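Local coordinates for protein epoxide hydrolase (PDB 3G0I) that probably hydrolyses epoxides to vicinal diols as an alpha/beta hydrolase, and is caught here with the amide 2-propylpentanamide in its active site, at residues A[30-35]-A[266-271]; A[162-167]-A[312-317]; A[185-190]-A[208-213]; A[237-242]-A[346-351]. All coordinates share one frame; numbering follows the deposited sequence.

In the fold
Contacts 2, 3 and 4 each touch the bound 2-propylpentanamide: contact 2 through Y312 and T315, contact 3 through D190 and L213, contact 4 through F242 and L347. Contact 3 joins two neighbouring sheet strands whose ends lead to D190 and L213 at the ligand. Its centre lies about 17 Å from that of contact 2 and about 18 Å from that of contact 4, which it touches directly where N212 and L213 pack on D346. Contact 1 stands apart, its centre about 35 Å from that of contact 3, where the N-terminal helix 23-35 meets helix 268-281 beside the second subunit. The predicted nucleophile D190 belongs to contact 3 and the predicted proton donor Y312 to contact 2.

Contact 1: residues A[30-35]-A[266-271]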
loop_
_atom_site.group_PDB
_atom_site.type_symbol
_atom_site.label_atom_id
_atom_site.label_comp_id
_atom_site.label_asym_id
_atom_site.label_seq_id
_atom_site.Cartn_x
_atom_site.Cartn_y
_atom_site.Cartn_z
ATOM N N LYS A 30 -0.009 14.256 -20.229
ATOM C CA LYS A 30 0.349 15.606 -19.795
ATOM C C LYS A 30 -0.798 16.318 -19.059
ATOM O O LYS A 30 -0.574 16.926 -18.019
ATOM C CB LYS A 30 0.863 16.453 -20.977
ATOM C CG LYS A 30 1.246 17.870 -20.581
ATOM C CD LYS A 30 2.251 18.506 -21.541
ATOM C CE LYS A 30 2.621 19.913 -21.061
ATOM N NZ LYS A 30 3.725 20.531 -21.870
ATOM N N THR A 31 -2.007 16.236 -19.615
ATOM C CA THR A 31 -3.210 16.796 -18.998
ATOM C C THR A 31 -3.441 16.223 -17.599
ATOM O O THR A 31 -3.676 16.981 -16.658
ATOM C CB THR A 31 -4.469 16.565 -19.874
ATOM O OG1 THR A 31 -4.338 17.282 -21.102
ATOM C CG2 THR A 31 -5.756 17.035 -19.159
ATOM N N LEU A 32 -3.366 14.896 -17.468
ATOM C CA LEU A 32 -3.547 14.243 -16.170
ATOM C C LEU A 32 -2.421 14.550 -15.181
ATOM O O LEU A 32 -2.665 14.663 -13.984
ATOM C CB LEU A 32 -3.749 12.729 -16.319
ATOM C CG LEU A 32 -5.032 12.191 -16.973
ATOM C CD1 LEU A 32 -5.296 10.794 -16.456
ATOM C CD2 LEU A 32 -6.243 13.072 -16.714
ATOM N N VAL A 33 -1.198 14.701 -15.679
ATOM C CA VAL A 33 -0.106 15.204 -14.846
ATOM C C VAL A 33 -0.455 16.608 -14.317
ATOM O O VAL A 33 -0.324 16.881 -13.117
ATOM C CB VAL A 33 1.253 15.255 -15.607
ATOM C CG1 VAL A 33 2.324 15.920 -14.740
ATOM C CG2 VAL A 33 1.712 13.854 -16.047
ATOM N N ARG A 34 -0.903 17.486 -15.215
ATOM C CA ARG A 34 -1.219 18.872 -14.851
ATOM C C ARG A 34 -2.360 18.966 -13.834
ATOM O O ARG A 34 -2.282 19.765 -12.901
ATOM C CB ARG A 34 -1.569 19.694 -16.094
ATOM C CG ARG A 34 -1.548 21.218 -15.869
ATOM C CD ARG A 34 -1.950 21.995 -17.118
ATOM N NE ARG A 34 -1.271 21.486 -18.310
ATOM C CZ ARG A 34 -1.875 20.825 -19.299
ATOM N NH1 ARG A 34 -3.188 20.609 -19.261
ATOM N NH2 ARG A 34 -1.166 20.389 -20.334
ATOM N N LEU A 35 -3.403 18.151 -14.017
ATOM C CA LEU A 35 -4.583 18.195 -13.144
ATOM C C LEU A 35 -4.364 17.573 -11.768
ATOM O O LEU A 35 -5.064 17.913 -10.816
ATOM C CB LEU A 35 -5.784 17.522 -13.813
ATOM C CG LEU A 35 -6.536 18.290 -14.896
ATOM C CD1 LEU A 35 -7.733 17.466 -15.324
ATOM C CD2 LEU A 35 -6.979 19.681 -14.420
ATOM N N SER A 266 -5.367 5.615 -11.717
ATOM C CA SER A 266 -6.227 6.808 -11.720
ATOM C C SER A 266 -5.489 8.084 -12.115
ATOM O O SER A 266 -6.073 8.974 -12.732
ATOM C CB SER A 266 -6.920 6.991 -10.359
ATOM O OG SER A 266 -5.976 7.197 -9.326
ATOM N N SER A 267 -4.212 8.167 -11.741
ATOM C CA SER A 267 -3.391 9.347 -11.971
ATOM C C SER A 267 -1.952 8.940 -12.265
ATOM O O SER A 267 -1.433 8.034 -11.626
ATOM C CB SER A 267 -3.419 10.245 -10.731
ATOM O OG SER A 267 -2.391 11.218 -10.792
ATOM N N PRO A 268 -1.298 9.609 -13.237
ATOM C CA PRO A 268 0.113 9.300 -13.505
ATOM C C PRO A 268 1.036 9.658 -12.338
ATOM O O PRO A 268 2.109 9.075 -12.200
ATOM C CB PRO A 268 0.435 10.125 -14.761
ATOM C CG PRO A 268 -0.634 11.184 -14.813
ATOM C CD PRO A 268 -1.836 10.639 -14.148
ATOM N N ILE A 269 0.595 10.594 -11.502
ATOM C CA ILE A 269 1.341 11.026 -10.325
ATOM C C ILE A 269 1.246 9.985 -9.197
ATOM O O ILE A 269 2.216 9.758 -8.480
ATOM C CB ILE A 269 0.888 12.458 -9.887
ATOM C CG1 ILE A 269 1.402 13.521 -10.896
ATOM C CG2 ILE A 269 1.316 12.797 -8.451
ATOM C CD1 ILE A 269 2.950 13.722 -10.955
ATOM N N ALA A 270 0.087 9.342 -9.049
ATOM C CA ALA A 270 -0.012 8.159 -8.166
ATOM C C ALA A 270 1.041 7.109 -8.542
ATOM O O ALA A 270 1.812 6.648 -7.684
ATOM C CB ALA A 270 -1.400 7.557 -8.221
ATOM N N LEU A 271 1.081 6.752 -9.828
ATOM C CA LEU A 271 2.020 5.749 -10.343
ATOM C C LEU A 271 3.479 6.153 -10.112
ATOM O O LEU A 271 4.297 5.346 -9.649
ATOM C CB LEU A 271 1.763 5.491 -11.839
ATOM C CG LEU A 271 2.508 4.309 -12.505
ATOM C CD1 LEU A 271 2.070 2.963 -11.900
ATOM C CD2 LEU A 271 2.301 4.308 -13.999
#
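The backbones of L32 and V33, on helix 23-35, come closest to those of S267 and P268, where helix 268-281 begins, with 6.1 Å between V33 CA and P268 CA. The P268 ring meets both helical residues. L32 CB rests 3.6 Å from P268 CD, the two side chains crossing at about a right angle. V33 sends CG2 to P268 CG at 3.8 Å; with CG1 anti to the backbone N (174°), this second methyl lies beside that N, against P268 CG and CB. V33 CG1 is a looser neighbour of I269 CD1, at 4.4 Å. No hydrogen bond joins the segments. S267 is the N-cap of helix 268-281, its OG accepting from I269 N at 3.1 Å, and P268 follows as the first helical residue. W300 of helix 289-301 covers both L32 and P268, while L67 of helix 56-68 packs on V33. Across the dimer interface, S266 of the second subunit packs on S267, and A270 of the second subunit on S266.

Contact 2: residues A[162-167]-A[312-317]; sequences FGLMDN and YRETTP. With VPR (2-propylpentanamide), chain C.
E314 carries its CG beside the backbone N (chi1 -65°) and runs on extended, which brings its carboxylate to the start of helix 164-177, where L164 N gives a hydrogen bond to E314 OE1 of 2.7 Å. The bond is nearly straight (168°), but the N-H arrives on the syn side 35° out of the carboxylate plane. Water 1 also donates to E314 OE1 and accepts from M165 N, so OE1 takes L164 N directly and M165 N through the water. The positive end of helix 164-177 would probably stabilise the negative charge of E314. G163, the N-cap, has its CA 3.4 Å from E314 OE1. The L164 side chain slides past E314 and sets CD1 3.8 Å from T315 CG2. T315 CB in turn lies 3.8 Å from C5 of 2-propylpentanamide. Y312 OH, the predicted proton donor, hydrogen-bonds the ligand's carbonyl O at the ring edge; the 2.5 Å length is unusually short and best read with caution. R313 pairs with D161 and with E44 of the second subunit. L164 packs on I191, F194 and L198, and Y312 on Y249 and A250, so helix 164-177 rests on helix 191-202, and helix 312-315 on helix 248-255.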
loop_
_atom_site.group_PDB
_atom_site.type_symbol
_atom_site.label_atom_id
_atom_site.label_comp_id
_atom_site.label_asym_id
_atom_site.label_seq_id
_atom_site.Cartn_x
_atom_site.Cartn_y
_atom_site.Cartn_z
ATOM N N PHE A 162 -3.176 -16.840 -12.725
ATOM C CA PHE A 162 -1.930 -16.933 -13.488
ATOM C C PHE A 162 -0.806 -16.710 -12.487
ATOM O O PHE A 162 -0.880 -15.808 -11.650
ATOM C CB PHE A 162 -1.923 -15.862 -14.599
ATOM C CG PHE A 162 -1.052 -16.188 -15.803
ATOM C CD1 PHE A 162 -1.518 -17.022 -16.820
ATOM C CD2 PHE A 162 0.211 -15.619 -15.935
ATOM C CE1 PHE A 162 -0.742 -17.306 -17.940
ATOM C CE2 PHE A 162 1.007 -15.892 -17.053
ATOM C CZ PHE A 162 0.527 -16.740 -18.062
ATOM N N GLY A 163 0.213 -17.562 -12.525
ATOM C CA GLY A 163 1.318 -17.452 -11.571
ATOM C C GLY A 163 2.701 -17.596 -12.177
ATOM O O GLY A 163 2.876 -17.489 -13.391
ATOM N N LEU A 164 3.678 -17.861 -11.314
ATOM C CA LEU A 164 5.084 -17.981 -11.711
ATOM C C LEU A 164 5.330 -19.125 -12.697
ATOM O O LEU A 164 6.052 -18.950 -13.684
ATOM C CB LEU A 164 5.982 -18.123 -10.474
ATOM C CG LEU A 164 6.122 -16.890 -9.566
ATOM C CD1 LEU A 164 6.747 -17.275 -8.252
ATOM C CD2 LEU A 164 6.952 -15.795 -10.251
ATOM N N MET A 165 4.720 -20.285 -12.444
ATOM C CA MET A 165 4.867 -21.435 -13.348
ATOM C C MET A 165 4.260 -21.174 -14.729
ATOM O O MET A 165 4.783 -21.653 -15.739
ATOM C CB MET A 165 4.275 -22.708 -12.736
ATOM C CG MET A 165 4.504 -23.959 -13.593
ATOM S SD MET A 165 6.230 -24.485 -13.612
ATOM C CE MET A 165 6.370 -25.199 -11.978
ATOM N N ASP A 166 3.166 -20.420 -14.770
ATOM C CA ASP A 166 2.571 -19.997 -16.034
ATOM C C ASP A 166 3.521 -19.056 -16.790
ATOM O O ASP A 166 3.695 -19.185 -18.002
ATOM C CB ASP A 166 1.219 -19.320 -15.808
ATOM C CG ASP A 166 0.210 -20.231 -15.104
ATOM O OD1 ASP A 166 0.031 -21.397 -15.526
ATOM O OD2 ASP A 166 -0.413 -19.775 -14.131
ATOM N N ASN A 167 4.143 -18.129 -16.069
ATOM C CA ASN A 167 5.185 -17.280 -16.657
ATOM C C ASN A 167 6.361 -18.090 -17.217
ATOM O O ASN A 167 6.792 -17.867 -18.350
ATOM C CB ASN A 167 5.671 -16.240 -15.641
ATOM C CG ASN A 167 4.751 -15.035 -15.551
ATOM O OD1 ASN A 167 5.022 -14.005 -16.163
ATOM N ND2 ASN A 167 3.659 -15.155 -14.783
ATOM N N TYR A 312 2.671 -11.441 -7.367
ATOM C CA TYR A 312 2.945 -11.047 -5.967
ATOM C C TYR A 312 2.263 -11.949 -4.939
ATOM O O TYR A 312 2.787 -12.180 -3.845
ATOM C CB TYR A 312 2.632 -9.555 -5.732
ATOM C CG TYR A 312 3.797 -8.675 -6.141
ATOM C CD1 TYR A 312 3.885 -8.150 -7.428
ATOM C CD2 TYR A 312 4.834 -8.399 -5.244
ATOM C CE1 TYR A 312 4.990 -7.360 -7.823
ATOM C CE2 TYR A 312 5.932 -7.600 -5.626
ATOM C CZ TYR A 312 5.996 -7.095 -6.916
ATOM O OH TYR A 312 7.066 -6.331 -7.295
ATOM N N ARG A 313 1.105 -12.490 -5.289
ATOM C CA ARG A 313 0.468 -13.437 -4.381
ATOM C C ARG A 313 1.188 -14.786 -4.327
ATOM O O ARG A 313 0.929 -15.581 -3.417
ATOM C CB ARG A 313 -1.041 -13.553 -4.620
ATOM C CG ARG A 313 -1.460 -13.861 -6.015
ATOM C CD ARG A 313 -2.920 -13.458 -6.226
ATOM N NE ARG A 313 -3.323 -13.813 -7.586
ATOM C CZ ARG A 313 -3.476 -12.941 -8.580
ATOM N NH1 ARG A 313 -3.294 -11.634 -8.380
ATOM N NH2 ARG A 313 -3.840 -13.382 -9.776
ATOM N N GLU A 314 2.123 -15.019 -5.256
ATOM C CA GLU A 314 3.045 -16.162 -5.150
ATOM C C GLU A 314 4.440 -15.804 -4.623
ATOM O O GLU A 314 5.034 -16.587 -3.880
ATOM C CB GLU A 314 3.157 -16.930 -6.479
ATOM C CG GLU A 314 1.838 -17.588 -6.893
ATOM C CD GLU A 314 1.981 -18.609 -8.021
ATOM O OE1 GLU A 314 2.958 -18.535 -8.791
ATOM O OE2 GLU A 314 1.089 -19.483 -8.137
ATOM N N THR A 315 4.972 -14.640 -5.003
ATOM C CA THR A 315 6.330 -14.258 -4.574
ATOM C C THR A 315 6.343 -13.738 -3.132
ATOM O O THR A 315 7.328 -13.912 -2.404
ATOM C CB THR A 315 6.966 -13.196 -5.489
ATOM O OG1 THR A 315 6.137 -12.027 -5.520
ATOM C CG2 THR A 315 7.158 -13.738 -6.907
ATOM N N THR A 316 5.246 -13.089 -2.740
ATOM C CA THR A 316 5.117 -12.513 -1.401
ATOM C C THR A 316 3.778 -12.946 -0.823
ATOM O O THR A 316 2.853 -12.142 -0.721
ATOM C CB THR A 316 5.239 -10.950 -1.405
ATOM O OG1 THR A 316 4.275 -10.402 -2.299
ATOM C CG2 THR A 316 6.622 -10.496 -1.854
ATOM N N PRO A 317 3.667 -14.235 -0.448
ATOM C CA PRO A 317 2.395 -14.730 0.062
ATOM C C PRO A 317 2.222 -14.327 1.532
ATOM O O PRO A 317 1.090 -14.262 2.016
ATOM C CB PRO A 317 2.547 -16.243 -0.060
ATOM C CG PRO A 317 4.008 -16.474 0.177
ATOM C CD PRO A 317 4.715 -15.278 -0.422
HETATM C C5 VPR C . 9.690 -10.823 -6.656
HETATM C C4 VPR C . 9.502 -9.804 -5.564
HETATM C C3 VPR C . 10.843 -9.108 -5.405
HETATM C C2 VPR C . 10.715 -7.655 -4.949
HETATM C C3A VPR C . 12.078 -6.999 -4.747
HETATM C C4A VPR C . 12.973 -7.813 -3.816
HETATM C C5A VPR C . 14.322 -7.972 -4.469
HETATM C C1 VPR C . 9.891 -6.846 -5.911
HETATM N N VPR C . 10.282 -6.653 -7.090
HETATM O O VPR C . 8.747 -6.348 -5.488
HETATM O O HOH W 1 3.203 -20.915 -9.995
#

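Contact 3: residues A[185-190]-A[208-213]; sequences IIQGGD and AVHLNL. With VPR (2-propylpentanamide), chain C.
Q187 OE1 accepts two hydrogen bonds from H210 and N212 of 208-213, from N212 ND2 at 3.0 Å and from H210 ND1 at 3.1 Å. Each donor lies in the carbonyl plane, on a lone pair, and the oxygen lies in the plane of the imidazole, at its edge. Q187 bends at chi2 (-64°), which turns its amide along H210, the two side chains pointing the same way. H210 NE2 goes on to S341, so the ring is held at both nitrogens, and water 2 joins Q187 NE2 to N212 ND2. Three backbone bonds pair the strands in parallel: I186 N to A208 O, H210 N to I186 O, and G188 N to H210 O; N212 N to G188 O continues the pattern just beyond. Apolar contacts lie further out. I185 CG1 meets A208 CB at 4.0 Å on the face shared with Q187 and H210, and I186 CB lies 4.4 Å from V209 CG2 on the other. Past the strand ends, L213 CD2 touches D190 CA at 3.5 Å, while L213 CD1 faces the ligand chain 3.7 Å from its C5A. D190, at positive phi (53°), turns its carboxylate to the ligand amide N, though the exact place of OD1 is uncertain. Strand 184-188, helix 191-202 and strand 206-211 form a beta-alpha-beta unit, and the sharp turn at D190 is consistent with the nucleophile elbow of alpha/beta hydrolases.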
loop_
_atom_site.group_PDB
_atom_site.type_symbol
_atom_site.label_atom_id
_atom_site.label_comp_id
_atom_site.label_asym_id
_atom_site.label_seq_id
_atom_site.Cartn_x
_atom_site.Cartn_y
_atom_site.Cartn_z
ATOM N N ILE A 185 19.975 -20.797 -22.134
ATOM C CA ILE A 185 20.396 -20.358 -20.813
ATOM C C ILE A 185 19.466 -19.221 -20.386
ATOM O O ILE A 185 18.954 -18.500 -21.240
ATOM C CB ILE A 185 21.894 -19.951 -20.837
ATOM C CG1 ILE A 185 22.751 -21.167 -21.193
ATOM C CG2 ILE A 185 22.351 -19.347 -19.499
ATOM C CD1 ILE A 185 24.262 -20.937 -21.114
ATOM N N ILE A 186 19.223 -19.091 -19.075
ATOM C CA ILE A 186 18.415 -17.982 -18.530
ATOM C C ILE A 186 19.267 -17.014 -17.703
ATOM O O ILE A 186 20.116 -17.441 -16.905
ATOM C CB ILE A 186 17.206 -18.504 -17.679
ATOM C CG1 ILE A 186 16.199 -19.291 -18.550
ATOM C CG2 ILE A 186 16.498 -17.367 -16.888
ATOM C CD1 ILE A 186 15.488 -18.452 -19.626
ATOM N N GLN A 187 19.056 -15.713 -17.904
ATOM C CA GLN A 187 19.564 -14.711 -16.957
ATOM C C GLN A 187 18.355 -14.090 -16.276
ATOM O O GLN A 187 17.422 -13.627 -16.943
ATOM C CB GLN A 187 20.430 -13.636 -17.647
ATOM C CG GLN A 187 21.412 -12.887 -16.701
ATOM C CD GLN A 187 20.732 -12.052 -15.617
ATOM O OE1 GLN A 187 20.947 -12.268 -14.418
ATOM N NE2 GLN A 187 19.908 -11.112 -16.025
ATOM N N GLY A 188 18.349 -14.091 -14.947
ATOM C CA GLY A 188 17.176 -13.593 -14.228
ATOM C C GLY A 188 17.484 -12.819 -12.968
ATOM O O GLY A 188 18.309 -13.244 -12.152
ATOM N N GLY A 189 16.812 -11.679 -12.819
ATOM C CA GLY A 189 16.804 -10.911 -11.579
ATOM C C GLY A 189 15.366 -10.642 -11.183
ATOM O O GLY A 189 14.444 -10.869 -11.978
ATOM N N ASP A 190 15.157 -10.182 -9.951
ATOM C CA ASP A 190 13.812 -9.815 -9.496
ATOM C C ASP A 190 12.817 -10.976 -9.724
ATOM O O ASP A 190 13.163 -12.136 -9.480
ATOM C CB ASP A 190 13.360 -8.533 -10.207
ATOM C CG ASP A 190 12.228 -7.832 -9.483
ATOM O OD1 ASP A 190 12.517 -7.179 -8.471
ATOM O OD2 ASP A 190 11.060 -7.924 -9.924
ATOM N N ALA A 208 20.977 -24.084 -18.113
ATOM C CA ALA A 208 21.767 -23.367 -17.115
ATOM C C ALA A 208 21.046 -22.076 -16.731
ATOM O O ALA A 208 20.332 -21.493 -17.548
ATOM C CB ALA A 208 23.148 -23.045 -17.663
ATOM N N VAL A 209 21.247 -21.635 -15.493
ATOM C CA VAL A 209 20.600 -20.435 -14.986
ATOM C C VAL A 209 21.598 -19.546 -14.242
ATOM O O VAL A 209 22.283 -19.996 -13.315
ATOM C CB VAL A 209 19.387 -20.772 -14.065
ATOM C CG1 VAL A 209 18.686 -19.509 -13.607
ATOM C CG2 VAL A 209 18.381 -21.669 -14.784
ATOM N N HIS A 210 21.674 -18.286 -14.664
ATOM C CA HIS A 210 22.406 -17.252 -13.939
ATOM C C HIS A 210 21.397 -16.291 -13.304
ATOM O O HIS A 210 20.484 -15.803 -13.977
ATOM C CB HIS A 210 23.350 -16.491 -14.885
ATOM C CG HIS A 210 24.058 -15.336 -14.240
ATOM N ND1 HIS A 210 23.485 -14.086 -14.115
ATOM C CD2 HIS A 210 25.284 -15.243 -13.673
ATOM C CE1 HIS A 210 24.326 -13.276 -13.494
ATOM N NE2 HIS A 210 25.427 -13.951 -13.222
ATOM N N LEU A 211 21.574 -16.023 -12.009
ATOM C CA LEU A 211 20.708 -15.112 -11.270
ATOM C C LEU A 211 21.489 -13.967 -10.626
ATOM O O LEU A 211 22.659 -14.114 -10.265
ATOM C CB LEU A 211 19.916 -15.856 -10.186
ATOM C CG LEU A 211 19.060 -17.078 -10.580
ATOM C CD1 LEU A 211 18.366 -17.657 -9.359
ATOM C CD2 LEU A 211 18.035 -16.731 -11.674
ATOM N N ASN A 212 20.825 -12.826 -10.475
ATOM C CA ASN A 212 21.350 -11.763 -9.635
ATOM C C ASN A 212 20.404 -11.443 -8.463
ATOM O O ASN A 212 20.482 -10.370 -7.861
ATOM C CB ASN A 212 21.722 -10.520 -10.465
ATOM C CG ASN A 212 20.516 -9.862 -11.117
ATOM O OD1 ASN A 212 20.029 -8.822 -10.647
ATOM N ND2 ASN A 212 20.033 -10.452 -12.201
ATOM N N LEU A 213 19.527 -12.394 -8.141
ATOM C CA LEU A 213 18.698 -12.338 -6.930
ATOM C C LEU A 213 18.447 -13.755 -6.408
ATOM O O LEU A 213 18.092 -14.637 -7.180
ATOM C CB LEU A 213 17.345 -11.646 -7.187
ATOM C CG LEU A 213 16.384 -11.551 -5.985
ATOM C CD1 LEU A 213 16.933 -10.614 -4.903
ATOM C CD2 LEU A 213 14.987 -11.106 -6.409
HETATM C C5 VPR C . 9.690 -10.823 -6.656
HETATM C C4 VPR C . 9.502 -9.804 -5.564
HETATM C C3 VPR C . 10.843 -9.108 -5.405
HETATM C C2 VPR C . 10.715 -7.655 -4.949
HETATM C C3A VPR C . 12.078 -6.999 -4.747
HETATM C C4A VPR C . 12.973 -7.813 -3.816
HETATM C C5A VPR C . 14.322 -7.972 -4.469
HETATM C C1 VPR C . 9.891 -6.846 -5.911
HETATM N N VPR C . 10.282 -6.653 -7.090
HETATM O O VPR C . 8.747 -6.348 -5.488
HETATM O O HOH W 2 18.990 -9.130 -14.352
#

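Contact 4: residues A[237-242]-A[346-351]; sequences ARMEKF and DLCPVP. With VPR (2-propylpentanamide), chain C.
L347 CB sits over the centre of one face of the F242 ring, 3.8 Å from the centroid and only 6° off the ring normal, a CH-pi contact; L347 CD2 also lies 3.6 Å from F242 CD1. One helical turn back, M239 leaves its backbone with CG anti to the N (178°) and stays extended until chi3, reaching along the loop. Its SD lies 3.7 Å from C348 CB, and its CE meets V350 CG1. P349, the centre of an inverse gamma turn, sets its CD against M239 CB, and its CG is 3.6 Å from R238 NH2. Two waters add polar links: water 3 accepts from R238 NE and lies within bonding distance of D346 O; water 4 lies near L347 O and, more weakly, R238 O. R238 NH2 hydrogen-bonds P344 O. D346 OD1 accepts from L347 N at 2.7 Å and also from ND1 of H372, a predicted active-site residue. F242 CZ is 3.9 Å from the ligand's C4A, and L347 CD1 is 3.8 Å from its C5A. Helix 230-245 and the loop thus meet through apolar and water-mediated contacts without a direct hydrogen bond, and F242 and L347 offer the ligand's propyl carbons apolar surface.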
loop_
_atom_site.group_PDB
_atom_site.type_symbol
_atom_site.label_atom_id
_atom_site.label_comp_id
_atom_site.label_asym_id
_atom_site.label_seq_id
_atom_site.Cartn_x
_atom_site.Cartn_y
_atom_site.Cartn_z
ATOM N N ALA A 237 21.240 -8.345 7.833
ATOM C CA ALA A 237 20.613 -7.236 8.545
ATOM C C ALA A 237 19.873 -6.273 7.611
ATOM O O ALA A 237 18.803 -5.777 7.958
ATOM C CB ALA A 237 21.648 -6.482 9.365
ATOM N N ARG A 238 20.471 -5.983 6.456
ATOM C CA ARG A 238 19.829 -5.153 5.439
ATOM C C ARG A 238 18.604 -5.880 4.902
ATOM O O ARG A 238 17.548 -5.268 4.722
ATOM C CB ARG A 238 20.789 -4.798 4.293
ATOM C CG ARG A 238 21.945 -3.880 4.715
ATOM C CD ARG A 238 22.677 -3.219 3.533
ATOM N NE ARG A 238 23.191 -4.145 2.517
ATOM C CZ ARG A 238 24.372 -4.768 2.564
ATOM N NH1 ARG A 238 25.193 -4.612 3.599
ATOM N NH2 ARG A 238 24.727 -5.579 1.574
ATOM N N MET A 239 18.739 -7.183 4.655
ATOM C CA MET A 239 17.605 -7.960 4.169
ATOM C C MET A 239 16.445 -7.974 5.165
ATOM O O MET A 239 15.285 -7.841 4.766
ATOM C CB MET A 239 17.999 -9.382 3.781
ATOM C CG MET A 239 16.812 -10.221 3.321
ATOM S SD MET A 239 17.234 -11.869 2.733
ATOM C CE MET A 239 17.843 -12.621 4.252
ATOM N N GLU A 240 16.760 -8.132 6.453
ATOM C CA GLU A 240 15.720 -8.194 7.472
ATOM C C GLU A 240 14.981 -6.866 7.585
ATOM O O GLU A 240 13.776 -6.855 7.797
ATOM C CB GLU A 240 16.268 -8.635 8.840
ATOM C CG GLU A 240 15.424 -9.738 9.500
ATOM C CD GLU A 240 14.169 -9.235 10.231
ATOM O OE1 GLU A 240 14.280 -8.333 11.096
ATOM O OE2 GLU A 240 13.066 -9.777 9.966
ATOM N N LYS A 241 15.704 -5.756 7.447
ATOM C CA LYS A 241 15.058 -4.442 7.441
ATOM C C LYS A 241 14.164 -4.280 6.209
ATOM O O LYS A 241 13.080 -3.723 6.302
ATOM C CB LYS A 241 16.064 -3.297 7.512
ATOM C CG LYS A 241 15.392 -2.008 7.973
ATOM C CD LYS A 241 15.955 -0.764 7.338
ATOM C CE LYS A 241 15.186 0.445 7.843
ATOM N NZ LYS A 241 16.004 1.672 7.725
ATOM N N PHE A 242 14.621 -4.772 5.058
ATOM C CA PHE A 242 13.773 -4.783 3.867
ATOM C C PHE A 242 12.505 -5.605 4.106
ATOM O O PHE A 242 11.409 -5.163 3.760
ATOM C CB PHE A 242 14.515 -5.287 2.619
ATOM C CG PHE A 242 13.624 -5.427 1.414
ATOM C CD1 PHE A 242 13.143 -4.297 0.752
ATOM C CD2 PHE A 242 13.221 -6.679 0.969
ATOM C CE1 PHE A 242 12.294 -4.419 -0.347
ATOM C CE2 PHE A 242 12.369 -6.797 -0.130
ATOM C CZ PHE A 242 11.910 -5.666 -0.783
ATOM N N ASP A 346 21.367 -4.592 -3.819
ATOM C CA ASP A 346 20.123 -5.297 -4.062
ATOM C C ASP A 346 19.539 -5.611 -2.678
ATOM O O ASP A 346 20.241 -5.500 -1.657
ATOM C CB ASP A 346 20.331 -6.564 -4.905
ATOM C CG ASP A 346 19.063 -6.981 -5.667
ATOM O OD1 ASP A 346 17.961 -6.511 -5.319
ATOM O OD2 ASP A 346 19.165 -7.762 -6.632
ATOM N N LEU A 347 18.267 -5.988 -2.637
ATOM C CA LEU A 347 17.499 -5.930 -1.386
ATOM C C LEU A 347 17.608 -7.135 -0.462
ATOM O O LEU A 347 17.295 -7.028 0.730
ATOM C CB LEU A 347 16.033 -5.627 -1.690
ATOM C CG LEU A 347 16.006 -4.285 -2.419
ATOM C CD1 LEU A 347 14.988 -4.310 -3.531
ATOM C CD2 LEU A 347 15.803 -3.141 -1.431
ATOM N N CYS A 348 18.060 -8.266 -1.006
ATOM C CA CYS A 348 18.167 -9.508 -0.245
ATOM C C CYS A 348 19.589 -10.079 -0.328
ATOM O O CYS A 348 19.790 -11.176 -0.866
ATOM C CB CYS A 348 17.133 -10.523 -0.756
ATOM S SG CYS A 348 15.443 -9.910 -0.594
ATOM N N PRO A 349 20.581 -9.342 0.222
ATOM C CA PRO A 349 21.975 -9.763 0.074
ATOM C C PRO A 349 22.305 -10.947 0.985
ATOM O O PRO A 349 22.804 -10.763 2.092
ATOM C CB PRO A 349 22.782 -8.517 0.470
ATOM C CG PRO A 349 21.847 -7.625 1.210
ATOM C CD PRO A 349 20.442 -8.130 1.050
ATOM N N VAL A 350 21.997 -12.146 0.508
ATOM C CA VAL A 350 22.298 -13.380 1.210
ATOM C C VAL A 350 23.722 -13.841 0.876
ATOM O O VAL A 350 24.240 -13.522 -0.200
ATOM C CB VAL A 350 21.267 -14.485 0.876
ATOM C CG1 VAL A 350 19.933 -14.203 1.588
ATOM C CG2 VAL A 350 21.064 -14.621 -0.632
ATOM N N PRO A 351 24.366 -14.578 1.801
ATOM C CA PRO A 351 25.732 -15.038 1.569
ATOM C C PRO A 351 25.815 -16.186 0.568
ATOM O O PRO A 351 24.837 -16.901 0.367
ATOM C CB PRO A 351 26.169 -15.525 2.953
ATOM C CG PRO A 351 24.923 -15.945 3.609
ATOM C CD PRO A 351 23.860 -15.010 3.118
HETATM C C5 VPR C . 9.690 -10.823 -6.656
HETATM C C4 VPR C . 9.502 -9.804 -5.564
HETATM C C3 VPR C . 10.843 -9.108 -5.405
HETATM C C2 VPR C . 10.715 -7.655 -4.949
HETATM C C3A VPR C . 12.078 -6.999 -4.747
HETATM C C4A VPR C . 12.973 -7.813 -3.816
HETATM C C5A VPR C . 14.322 -7.972 -4.469
HETATM C C1 VPR C . 9.891 -6.846 -5.911
HETATM N N VPR C . 10.282 -6.653 -7.090
HETATM O O VPR C . 8.747 -6.348 -5.488
HETATM O O HOH W 3 20.760 -4.078 0.632
HETATM O O HOH W 4 18.351 -4.703 1.628
#